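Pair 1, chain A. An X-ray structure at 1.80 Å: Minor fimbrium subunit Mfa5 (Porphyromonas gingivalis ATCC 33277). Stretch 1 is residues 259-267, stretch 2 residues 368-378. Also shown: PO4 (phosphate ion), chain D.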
# COMPACT_ATOMS: atom_id res chain seq x y z
N ALA A 259 -12.19 -46.77 4.56
CA ALA A 259 -13.65 -46.84 4.63
C ALA A 259 -14.32 -45.47 4.46
O ALA A 259 -15.52 -45.40 4.13
CB ALA A 259 -14.09 -47.44 5.96
N ASN A 260 -13.57 -44.40 4.65
CA ASN A 260 -14.10 -43.06 4.54
C ASN A 260 -13.90 -42.44 3.17
O ASN A 260 -14.33 -41.30 2.95
CB ASN A 260 -13.45 -42.17 5.59
CG ASN A 260 -13.73 -42.64 7.01
OD1 ASN A 260 -14.87 -42.61 7.48
ND2 ASN A 260 -12.70 -43.10 7.69
N ASP A 261 -13.20 -43.12 2.26
CA ASP A 261 -13.06 -42.60 0.90
C ASP A 261 -14.40 -42.68 0.17
O ASP A 261 -15.12 -43.67 0.31
CB ASP A 261 -12.01 -43.41 0.12
CG ASP A 261 -11.56 -42.71 -1.12
OD1 ASP A 261 -10.44 -42.14 -1.11
OD2 ASP A 261 -12.35 -42.72 -2.11
N PRO A 262 -14.75 -41.66 -0.60
CA PRO A 262 -15.99 -41.75 -1.40
C PRO A 262 -16.12 -43.04 -2.21
O PRO A 262 -17.22 -43.58 -2.36
CB PRO A 262 -15.89 -40.51 -2.31
CG PRO A 262 -15.17 -39.48 -1.45
CD PRO A 262 -14.11 -40.33 -0.70
N ILE A 263 -15.01 -43.57 -2.73
CA ILE A 263 -15.05 -44.83 -3.47
C ILE A 263 -15.61 -45.94 -2.58
O ILE A 263 -16.58 -46.62 -2.92
CB ILE A 263 -13.63 -45.19 -3.98
CG1 ILE A 263 -13.18 -44.19 -5.05
CG2 ILE A 263 -13.60 -46.64 -4.49
CD1 ILE A 263 -11.66 -44.07 -5.22
N ASP A 264 -14.97 -46.15 -1.42
CA ASP A 264 -15.38 -47.20 -0.51
C ASP A 264 -16.77 -46.95 0.02
O ASP A 264 -17.56 -47.87 0.18
CB ASP A 264 -14.36 -47.32 0.64
CG ASP A 264 -12.95 -47.66 0.15
OD1 ASP A 264 -12.43 -46.94 -0.71
OD2 ASP A 264 -12.36 -48.68 0.64
N LEU A 265 -17.10 -45.68 0.29
CA LEU A 265 -18.42 -45.35 0.80
C LEU A 265 -19.52 -45.66 -0.19
O LEU A 265 -20.58 -46.15 0.19
CB LEU A 265 -18.47 -43.86 1.17
CG LEU A 265 -17.74 -43.48 2.45
CD1 LEU A 265 -17.63 -41.94 2.54
CD2 LEU A 265 -18.45 -44.07 3.66
N VAL A 266 -19.31 -45.32 -1.47
CA VAL A 266 -20.38 -45.54 -2.42
C VAL A 266 -20.54 -47.02 -2.69
O VAL A 266 -21.66 -47.49 -2.93
CB VAL A 266 -20.16 -44.73 -3.71
CG1 VAL A 266 -19.14 -45.35 -4.64
CG2 VAL A 266 -21.46 -44.59 -4.44
N ILE A 267 -19.45 -47.77 -2.67
CA ILE A 267 -19.55 -49.21 -2.91
C ILE A 267 -20.29 -49.87 -1.75
O ILE A 267 -21.26 -50.61 -1.95
CB ILE A 267 -18.16 -49.83 -3.13
CG1 ILE A 267 -17.62 -49.37 -4.49
CG2 ILE A 267 -18.22 -51.36 -3.06
CD1 ILE A 267 -16.14 -49.74 -4.74
N PHE A 368 -24.19 -37.40 6.07
CA PHE A 368 -24.09 -38.44 5.05
C PHE A 368 -22.65 -38.40 4.57
O PHE A 368 -22.26 -37.46 3.85
CB PHE A 368 -25.12 -38.17 3.96
CG PHE A 368 -25.17 -39.17 2.85
CD1 PHE A 368 -24.81 -40.50 3.01
CD2 PHE A 368 -25.64 -38.76 1.61
CE1 PHE A 368 -24.88 -41.37 1.92
CE2 PHE A 368 -25.73 -39.62 0.57
CZ PHE A 368 -25.34 -40.92 0.71
N ALA A 369 -21.84 -39.39 4.97
CA ALA A 369 -20.39 -39.29 4.75
C ALA A 369 -20.03 -39.21 3.27
O ALA A 369 -19.12 -38.45 2.89
CB ALA A 369 -19.68 -40.47 5.41
N LEU A 370 -20.68 -40.00 2.40
CA LEU A 370 -20.34 -39.94 0.98
C LEU A 370 -20.46 -38.51 0.46
O LEU A 370 -19.59 -38.01 -0.28
CB LEU A 370 -21.25 -40.85 0.16
CG LEU A 370 -21.21 -40.74 -1.36
CD1 LEU A 370 -19.81 -41.00 -1.88
CD2 LEU A 370 -22.19 -41.68 -1.99
N ALA A 371 -21.54 -37.84 0.83
CA ALA A 371 -21.78 -36.49 0.33
C ALA A 371 -20.77 -35.51 0.90
O ALA A 371 -20.18 -34.72 0.16
CB ALA A 371 -23.19 -36.04 0.70
N ASN A 372 -20.61 -35.49 2.23
CA ASN A 372 -19.71 -34.52 2.83
C ASN A 372 -18.27 -34.78 2.41
O ASN A 372 -17.51 -33.83 2.13
CB ASN A 372 -19.85 -34.56 4.35
CG ASN A 372 -21.17 -33.98 4.83
OD1 ASN A 372 -21.98 -33.53 4.03
ND2 ASN A 372 -21.39 -34.01 6.14
N ASN A 373 -17.85 -36.05 2.39
CA ASN A 373 -16.48 -36.37 2.03
C ASN A 373 -16.21 -36.11 0.57
O ASN A 373 -15.10 -35.69 0.21
CB ASN A 373 -16.18 -37.82 2.41
CG ASN A 373 -16.13 -38.01 3.92
OD1 ASN A 373 -16.33 -37.06 4.67
ND2 ASN A 373 -15.87 -39.23 4.36
N SER A 374 -17.20 -36.34 -0.31
CA SER A 374 -17.05 -35.93 -1.70
C SER A 374 -16.83 -34.42 -1.81
O SER A 374 -15.94 -33.96 -2.53
CB SER A 374 -18.26 -36.36 -2.52
OG SER A 374 -18.25 -37.74 -2.71
N LEU A 375 -17.63 -33.63 -1.08
CA LEU A 375 -17.44 -32.18 -1.10
C LEU A 375 -16.12 -31.76 -0.47
O LEU A 375 -15.52 -30.78 -0.90
CB LEU A 375 -18.63 -31.49 -0.41
CG LEU A 375 -19.96 -31.61 -1.20
CD1 LEU A 375 -21.07 -31.06 -0.32
CD2 LEU A 375 -19.90 -30.85 -2.50
N LYS A 376 -15.63 -32.49 0.54
CA LYS A 376 -14.33 -32.15 1.09
C LYS A 376 -13.23 -32.30 0.05
O LYS A 376 -12.32 -31.47 -0.03
CB LYS A 376 -14.02 -33.01 2.31
CG LYS A 376 -14.76 -32.64 3.54
CD LYS A 376 -14.40 -33.60 4.72
CE LYS A 376 -15.35 -33.41 5.87
NZ LYS A 376 -14.87 -34.23 7.02
N LEU A 377 -13.29 -33.37 -0.76
CA LEU A 377 -12.25 -33.60 -1.76
C LEU A 377 -12.39 -32.66 -2.95
O LEU A 377 -11.42 -32.44 -3.68
CB LEU A 377 -12.30 -35.06 -2.21
CG LEU A 377 -11.82 -36.09 -1.19
CD1 LEU A 377 -11.75 -37.49 -1.84
CD2 LEU A 377 -10.49 -35.75 -0.59
N THR A 378 -13.62 -32.18 -3.22
CA THR A 378 -13.88 -31.23 -4.28
C THR A 378 -13.29 -29.87 -3.94
O THR A 378 -12.74 -29.18 -4.82
CB THR A 378 -15.40 -31.11 -4.50
OG1 THR A 378 -15.98 -32.39 -4.78
CG2 THR A 378 -15.70 -30.19 -5.64
P PO4 D . -18.22 -36.12 7.74
O1 PO4 D . -18.45 -34.62 7.78
O2 PO4 D . -16.87 -36.43 7.15
O3 PO4 D . -18.22 -36.70 9.14
O4 PO4 D . -19.30 -36.79 6.92
O HOH W 1 -16.05 -40.18 7.10

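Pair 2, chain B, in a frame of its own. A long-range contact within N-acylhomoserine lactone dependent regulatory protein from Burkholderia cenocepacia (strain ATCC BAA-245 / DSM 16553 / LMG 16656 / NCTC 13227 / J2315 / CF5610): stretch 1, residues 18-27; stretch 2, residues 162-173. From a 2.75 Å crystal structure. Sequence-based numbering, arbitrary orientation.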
# COMPACT_ATOMS: atom_id res chain seq x y z
N ARG B 18 7.01 16.88 1.28
CA ARG B 18 6.76 18.30 1.48
C ARG B 18 5.34 18.67 1.07
O ARG B 18 5.08 19.77 0.58
CB ARG B 18 7.77 19.15 0.72
CG ARG B 18 9.22 18.77 0.97
CD ARG B 18 10.17 19.61 0.13
NE ARG B 18 9.86 19.53 -1.30
CZ ARG B 18 10.42 18.67 -2.14
NH1 ARG B 18 11.33 17.81 -1.71
NH2 ARG B 18 10.07 18.68 -3.43
N ALA B 19 4.40 17.74 1.26
CA ALA B 19 3.00 17.93 0.89
C ALA B 19 2.15 17.68 2.13
O ALA B 19 1.72 16.54 2.38
CB ALA B 19 2.59 17.00 -0.25
N PRO B 20 1.87 18.71 2.92
CA PRO B 20 1.08 18.52 4.14
C PRO B 20 -0.42 18.54 3.93
O PRO B 20 -1.17 18.45 4.91
CB PRO B 20 1.53 19.70 5.02
CG PRO B 20 2.05 20.75 4.04
CD PRO B 20 2.16 20.13 2.67
N THR B 21 -0.89 18.67 2.69
CA THR B 21 -2.31 18.75 2.38
C THR B 21 -2.62 17.84 1.20
O THR B 21 -1.72 17.43 0.45
CB THR B 21 -2.75 20.18 2.05
OG1 THR B 21 -2.07 20.62 0.87
CG2 THR B 21 -2.42 21.12 3.19
N ALA B 22 -3.91 17.52 1.03
CA ALA B 22 -4.32 16.72 -0.12
C ALA B 22 -4.18 17.51 -1.42
O ALA B 22 -4.00 16.92 -2.49
CB ALA B 22 -5.76 16.25 0.06
N GLU B 23 -4.26 18.84 -1.33
CA GLU B 23 -4.07 19.69 -2.50
C GLU B 23 -2.64 19.65 -2.99
O GLU B 23 -2.39 19.72 -4.20
CB GLU B 23 -4.49 21.12 -2.16
CG GLU B 23 -5.97 21.29 -1.77
CD GLU B 23 -6.32 20.76 -0.38
OE1 GLU B 23 -5.88 19.65 -0.02
OE2 GLU B 23 -7.04 21.46 0.36
N ALA B 24 -1.68 19.52 -2.08
CA ALA B 24 -0.27 19.43 -2.46
C ALA B 24 0.18 18.00 -2.71
O ALA B 24 1.21 17.80 -3.36
CB ALA B 24 0.61 20.04 -1.37
N ALA B 25 -0.57 17.01 -2.22
CA ALA B 25 -0.18 15.62 -2.37
C ALA B 25 -0.66 15.00 -3.67
O ALA B 25 -0.06 14.02 -4.14
CB ALA B 25 -0.71 14.78 -1.20
N PHE B 26 -1.72 15.53 -4.27
CA PHE B 26 -2.23 14.89 -5.49
C PHE B 26 -1.35 15.16 -6.71
O PHE B 26 -1.04 14.19 -7.43
CB PHE B 26 -3.68 15.30 -5.73
CG PHE B 26 -4.24 14.75 -7.00
CD1 PHE B 26 -4.54 15.60 -8.05
CD2 PHE B 26 -4.41 13.39 -7.16
CE1 PHE B 26 -5.03 15.10 -9.23
CE2 PHE B 26 -4.91 12.88 -8.35
CZ PHE B 26 -5.22 13.74 -9.38
N PRO B 27 -0.92 16.39 -7.00
CA PRO B 27 -0.12 16.63 -8.23
C PRO B 27 1.09 15.72 -8.36
O PRO B 27 1.40 15.28 -9.48
CB PRO B 27 0.28 18.10 -8.10
CG PRO B 27 -0.83 18.70 -7.35
CD PRO B 27 -1.25 17.66 -6.35
N ALA B 162 -1.13 6.36 1.70
CA ALA B 162 -0.37 6.84 2.85
C ALA B 162 -0.27 8.36 2.91
O ALA B 162 -0.17 8.92 4.01
CB ALA B 162 1.04 6.24 2.83
N TYR B 163 -0.29 9.04 1.76
CA TYR B 163 -0.07 10.47 1.73
C TYR B 163 -1.28 11.28 1.29
O TYR B 163 -1.36 12.47 1.64
CB TYR B 163 1.11 10.81 0.80
CG TYR B 163 2.44 10.27 1.28
CD1 TYR B 163 3.26 11.01 2.12
CD2 TYR B 163 2.87 9.01 0.89
CE1 TYR B 163 4.47 10.51 2.55
CE2 TYR B 163 4.08 8.50 1.32
CZ TYR B 163 4.88 9.26 2.15
OH TYR B 163 6.09 8.76 2.58
N LEU B 164 -2.21 10.70 0.53
CA LEU B 164 -3.37 11.43 0.05
C LEU B 164 -4.63 11.11 0.85
O LEU B 164 -5.29 12.03 1.35
CB LEU B 164 -3.61 11.12 -1.44
CG LEU B 164 -4.76 11.89 -2.08
CD1 LEU B 164 -4.51 13.37 -1.95
CD2 LEU B 164 -4.90 11.50 -3.54
N MSE B 165 -4.98 9.84 0.99
CA MSE B 165 -6.17 9.44 1.73
C MSE B 165 -6.28 10.04 3.15
O MSE B 165 -7.32 10.61 3.48
CB MSE B 165 -6.26 7.91 1.80
CG MSE B 165 -7.16 7.40 2.91
SE MSE B 165 -7.74 5.55 2.71
CE MSE B 165 -6.02 4.66 2.58
N PRO B 166 -5.23 9.93 3.98
CA PRO B 166 -5.33 10.49 5.34
C PRO B 166 -5.51 11.99 5.36
O PRO B 166 -6.05 12.51 6.35
CB PRO B 166 -4.00 10.08 5.98
CG PRO B 166 -3.07 9.95 4.85
CD PRO B 166 -3.89 9.36 3.75
N ARG B 167 -5.06 12.71 4.33
CA ARG B 167 -5.22 14.15 4.27
C ARG B 167 -6.51 14.56 3.57
O ARG B 167 -6.85 15.75 3.56
CB ARG B 167 -4.01 14.77 3.58
CG ARG B 167 -2.71 14.24 4.14
CD ARG B 167 -1.60 15.26 4.12
NE ARG B 167 -0.40 14.76 4.78
CZ ARG B 167 0.53 14.02 4.18
NH1 ARG B 167 1.59 13.60 4.86
NH2 ARG B 167 0.40 13.69 2.91
N LEU B 168 -7.23 13.60 2.98
CA LEU B 168 -8.62 13.80 2.59
C LEU B 168 -9.57 13.49 3.73
O LEU B 168 -10.52 14.23 3.97
CB LEU B 168 -8.95 12.92 1.38
CG LEU B 168 -8.32 13.31 0.05
CD1 LEU B 168 -8.52 12.20 -0.97
CD2 LEU B 168 -8.93 14.61 -0.46
N ALA B 169 -9.31 12.40 4.46
CA ALA B 169 -10.18 12.02 5.56
C ALA B 169 -10.10 13.02 6.71
O ALA B 169 -11.12 13.43 7.26
CB ALA B 169 -9.83 10.62 6.05
N ASP B 170 -8.88 13.43 7.07
CA ASP B 170 -8.64 14.33 8.21
C ASP B 170 -7.71 15.44 7.77
O ASP B 170 -6.48 15.35 7.95
CB ASP B 170 -8.06 13.57 9.40
CG ASP B 170 -9.03 12.57 9.99
OD1 ASP B 170 -9.43 11.62 9.28
OD2 ASP B 170 -9.38 12.72 11.18
N PRO B 171 -8.24 16.52 7.19
CA PRO B 171 -7.37 17.65 6.82
C PRO B 171 -6.77 18.30 8.06
O PRO B 171 -7.37 18.32 9.13
CB PRO B 171 -8.33 18.61 6.10
CG PRO B 171 -9.51 17.78 5.72
CD PRO B 171 -9.63 16.72 6.76
N ILE B 172 -5.55 18.83 7.89
CA ILE B 172 -4.93 19.61 8.96
C ILE B 172 -5.83 20.78 9.34
O ILE B 172 -5.97 21.13 10.52
CB ILE B 172 -3.52 20.07 8.55
CG1 ILE B 172 -2.59 18.88 8.39
CG2 ILE B 172 -2.96 21.05 9.56
CD1 ILE B 172 -1.15 19.25 8.08
N ALA B 173 -6.44 21.41 8.34
CA ALA B 173 -7.43 22.45 8.57
C ALA B 173 -8.67 22.19 7.73
O ALA B 173 -9.63 22.96 7.76
CB ALA B 173 -6.85 23.82 8.26
O HOH W 2 -3.86 18.15 5.58
O HOH W 3 -6.23 18.90 3.02

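Superposing N, CA and C of 14 central residues brings pair 2 onto pair 1 with an RMSD of 0.8 Å. In each pair the start of one helix packs against a second helix running nearly antiparallel: the N-to-C directions of the axes differ by 159° in pair 1 and 154° in pair 2, and the axes approach to 9.2 and 8.8 Å. The buried surfaces are also similar, 389 and 408 Å².

The N-caps coincide, with D261(A) on T21(B) (CA atoms 0.6 Å apart). Both side chains accept a backbone NH, but from different residues: D261(A) OD2 from I263(A) N at 2.9 Å, T21(B) OG1 from A24(B) N at 3.2 Å.

The first helical residues, P262(A) and A22(B), match within 0.3 Å. P262(A) is a knob among L370(A), N373(A), S374(A) and L377(A); its CB lies 3.7 Å from S374(A) OG. A22(B) offers a single methyl group, yet its CB comes within 3.6 Å of L168(B) CD2. Since S374(A) matches L168(B), a larger residue on the first helix meets a smaller one on the second in pair 1, and the sizes are reversed in pair 2.

The closest side-chain match is leucine on leucine: the side-chain centres of L370(A) and L164(B) fall 0.3 Å apart, both with chi1 t and chi2 p. CD1 of L370(A) lies 4.0 Å from P262(A) CB, and CD1 of L164(B) lies 3.7 Å from A22(B) CB. The other methyl of each leucine meets the matched pair V266(A) and F26(B): L370(A) CD2 is 3.9 Å from V266(A) CG2, and L164(B) CD2 is 4.1 Å from F26(B) CD2.

L265(A) and A25(B) superpose to 0.1 Å, and both CA-to-CB bonds point toward the partner. L265(A) reaches A369(A), CD1 to CB at 3.8 Å. A369(A) matches Y163(B), and there the short A25(B) places its CB 3.7 Å from the backbone atom Y163(B) O.

The polar solutions diverge at N373(A) and R167(B), matched at 1.1 Å. N373(A) ND2 donates to N260(A) O (2.9 Å, 145°), and water 1 extends the link, donating to N260(A) OD1 at 2.7 Å and accepting from N373(A) ND2 at 2.9 Å. R167(B) instead passes along the loop: A19(B) O lies over one face of its guanidinium, 3.2 Å from NH2 at an angle too poor for a hydrogen bond. No direct hydrogen bond joins the stretches of pair 2; water 2 bridges them, donating to P20(B) O at 2.8 Å and accepting from I172(B) N at 2.9 Å.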